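Local coordinates for protein esterase (PDB 4WY8) that probably hydrolyses carboxylic esters as a serine-dependent carboxylesterase of the alpha/beta hydrolase fold, at residues Pro49-Glu54 against Leu107-Arg112. Sequence-based numbering, arbitrary orientation.
Sequences PDVYLE and LTVRAR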
loop_
_atom_site.group_PDB
_atom_site.type_symbol
_atom_site.label_atom_id
_atom_site.label_comp_id
_atom_site.label_asym_id
_atom_site.label_seq_id
_atom_site.Cartn_x
_atom_site.Cartn_y
_atom_site.Cartn_z
ATOM N N PRO A 49 -0.383 12.267 -19.581
ATOM C CA PRO A 49 -0.150 11.186 -20.542
ATOM C C PRO A 49 -1.071 11.303 -21.739
ATOM O O PRO A 49 -2.156 11.865 -21.622
ATOM C CB PRO A 49 -0.470 9.910 -19.746
ATOM C CG PRO A 49 -0.467 10.321 -18.315
ATOM C CD PRO A 49 -0.903 11.753 -18.305
ATOM N N ASP A 50 -0.619 10.800 -22.876
ATOM C CA ASP A 50 -1.412 10.719 -24.090
ATOM C C ASP A 50 -2.301 9.480 -24.096
ATOM O O ASP A 50 -1.830 8.364 -23.815
ATOM C CB ASP A 50 -0.485 10.661 -25.296
ATOM C CG ASP A 50 0.278 11.939 -25.496
ATOM O OD1 ASP A 50 -0.335 13.027 -25.393
ATOM O OD2 ASP A 50 1.506 11.843 -25.716
ATOM N N VAL A 51 -3.575 9.660 -24.434
ATOM C CA VAL A 51 -4.479 8.525 -24.474
ATOM C C VAL A 51 -5.326 8.592 -25.716
ATOM O O VAL A 51 -5.570 9.664 -26.267
ATOM C CB VAL A 51 -5.421 8.453 -23.220
ATOM C CG1 VAL A 51 -4.616 8.347 -21.898
ATOM C CG2 VAL A 51 -6.375 9.643 -23.180
ATOM N N TYR A 52 -5.781 7.429 -26.149
ATOM C CA TYR A 52 -6.823 7.330 -27.147
ATOM C C TYR A 52 -8.162 7.447 -26.427
ATOM O O TYR A 52 -8.473 6.599 -25.589
ATOM C CB TYR A 52 -6.709 6.002 -27.915
ATOM C CG TYR A 52 -7.777 5.831 -28.965
ATOM C CD1 TYR A 52 -7.509 6.102 -30.298
ATOM C CD2 TYR A 52 -9.063 5.442 -28.621
ATOM C CE1 TYR A 52 -8.499 5.969 -31.268
ATOM C CE2 TYR A 52 -10.059 5.314 -29.581
ATOM C CZ TYR A 52 -9.771 5.579 -30.897
ATOM O OH TYR A 52 -10.768 5.441 -31.837
ATOM N N LEU A 53 -8.972 8.454 -26.773
ATOM C CA LEU A 53 -10.240 8.668 -26.079
ATOM C C LEU A 53 -11.433 8.508 -27.014
ATOM O O LEU A 53 -11.409 8.957 -28.155
ATOM C CB LEU A 53 -10.266 10.049 -25.404
ATOM C CG LEU A 53 -11.541 10.367 -24.610
ATOM C CD1 LEU A 53 -11.233 11.183 -23.362
ATOM C CD2 LEU A 53 -12.501 11.147 -25.467
ATOM N N GLU A 54 -12.471 7.851 -26.508
ATOM C CA GLU A 54 -13.699 7.601 -27.251
ATOM C C GLU A 54 -14.906 7.947 -26.404
ATOM O O GLU A 54 -14.989 7.535 -25.243
ATOM C CB GLU A 54 -13.781 6.127 -27.691
ATOM C CG GLU A 54 -15.186 5.694 -28.168
ATOM C CD GLU A 54 -15.272 4.223 -28.619
ATOM O OE1 GLU A 54 -16.346 3.813 -29.138
ATOM O OE2 GLU A 54 -14.293 3.466 -28.403
ATOM N N LEU A 107 -3.976 6.271 -14.723
ATOM C CA LEU A 107 -4.393 4.892 -14.499
ATOM C C LEU A 107 -4.420 4.120 -15.826
ATOM O O LEU A 107 -3.954 2.993 -15.934
ATOM C CB LEU A 107 -5.770 4.884 -13.836
ATOM C CG LEU A 107 -6.359 3.523 -13.454
ATOM C CD1 LEU A 107 -5.468 2.726 -12.452
ATOM C CD2 LEU A 107 -7.783 3.708 -12.922
ATOM N N THR A 108 -4.971 4.762 -16.840
ATOM C CA THR A 108 -5.030 4.204 -18.177
ATOM C C THR A 108 -3.663 3.774 -18.656
ATOM O O THR A 108 -3.495 2.611 -19.065
ATOM C CB THR A 108 -5.604 5.210 -19.184
ATOM O OG1 THR A 108 -6.959 5.542 -18.826
ATOM C CG2 THR A 108 -5.536 4.629 -20.598
ATOM N N VAL A 109 -2.671 4.669 -18.612
ATOM C CA VAL A 109 -1.389 4.248 -19.202
ATOM C C VAL A 109 -0.541 3.398 -18.267
ATOM O O VAL A 109 0.266 2.571 -18.726
ATOM C CB VAL A 109 -0.531 5.447 -19.665
ATOM C CG1 VAL A 109 -1.322 6.294 -20.680
ATOM C CG2 VAL A 109 -0.134 6.304 -18.470
ATOM N N ARG A 110 -0.720 3.548 -16.959
ATOM C CA ARG A 110 0.072 2.730 -16.044
ATOM C C ARG A 110 -0.453 1.295 -16.013
ATOM O O ARG A 110 0.317 0.364 -15.965
ATOM C CB ARG A 110 0.083 3.323 -14.640
ATOM C CG ARG A 110 0.852 4.641 -14.545
ATOM C CD ARG A 110 0.898 5.125 -13.104
ATOM N NE ARG A 110 1.174 6.558 -12.997
ATOM C CZ ARG A 110 1.697 7.143 -11.921
ATOM N NH1 ARG A 110 2.020 6.412 -10.853
ATOM N NH2 ARG A 110 1.880 8.462 -11.905
ATOM N N ALA A 111 -1.766 1.122 -16.052
ATOM C CA ALA A 111 -2.343 -0.217 -15.998
ATOM C C ALA A 111 -2.416 -0.838 -17.386
ATOM O O ALA A 111 -2.607 -2.045 -17.515
ATOM C CB ALA A 111 -3.739 -0.178 -15.363
ATOM N N ARG A 112 -2.240 -0.012 -18.416
ATOM C CA ARG A 112 -2.445 -0.440 -19.804
ATOM C C ARG A 112 -3.818 -1.080 -19.931
ATOM O O ARG A 112 -3.951 -2.232 -20.333
ATOM C CB ARG A 112 -1.332 -1.398 -20.269
ATOM C CG ARG A 112 0.003 -0.690 -20.457
ATOM C CD ARG A 112 1.052 -1.545 -21.181
ATOM N NE ARG A 112 0.634 -1.889 -22.537
ATOM C CZ ARG A 112 0.772 -1.075 -23.579
ATOM N NH1 ARG A 112 1.314 0.127 -23.416
ATOM N NH2 ARG A 112 0.363 -1.457 -24.775
#
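P49 and V51 meet V109 and T108 where the chain leading into edge strand 51-59 of the alpha/beta hydrolase sheet passes the C-terminal turn of helix 101-111. Both methyls of V109 touch the proline ring: P49 CB lies 3.8 Å from V109 CG1, while V109 CG2 reaches P49 CG at 4.0 Å, the two side chains crossing at about a right angle. V109 CG1, set anti to its own carbonyl carbon (chi1 -57°), also comes to 3.8 Å from D50 O, a van der Waals approach to the backbone. The CB of D50 points away from segment 107-112. Of the two V51 methyls, CG1 is the one that meets residues 107-112, standing 4.1 Å from V109 CG1. No hydrogen bond links the two segments, and their contact is small, about 150 Å² in all. Y105, one turn earlier on the same helix, extends the apolar surface against P49, V51 and L53. Strand 51-59 is held by backbone bonds to strand 65-73, whose T71 touches V51. T71 OG1 is also hydrogen-bonded to T108 OG1, which has a further bond with V104 O. The T108 rotamer that directs OG1 to these partners sets CG2 anti to the backbone N, where it lies 4.0 Å from V51 CG1.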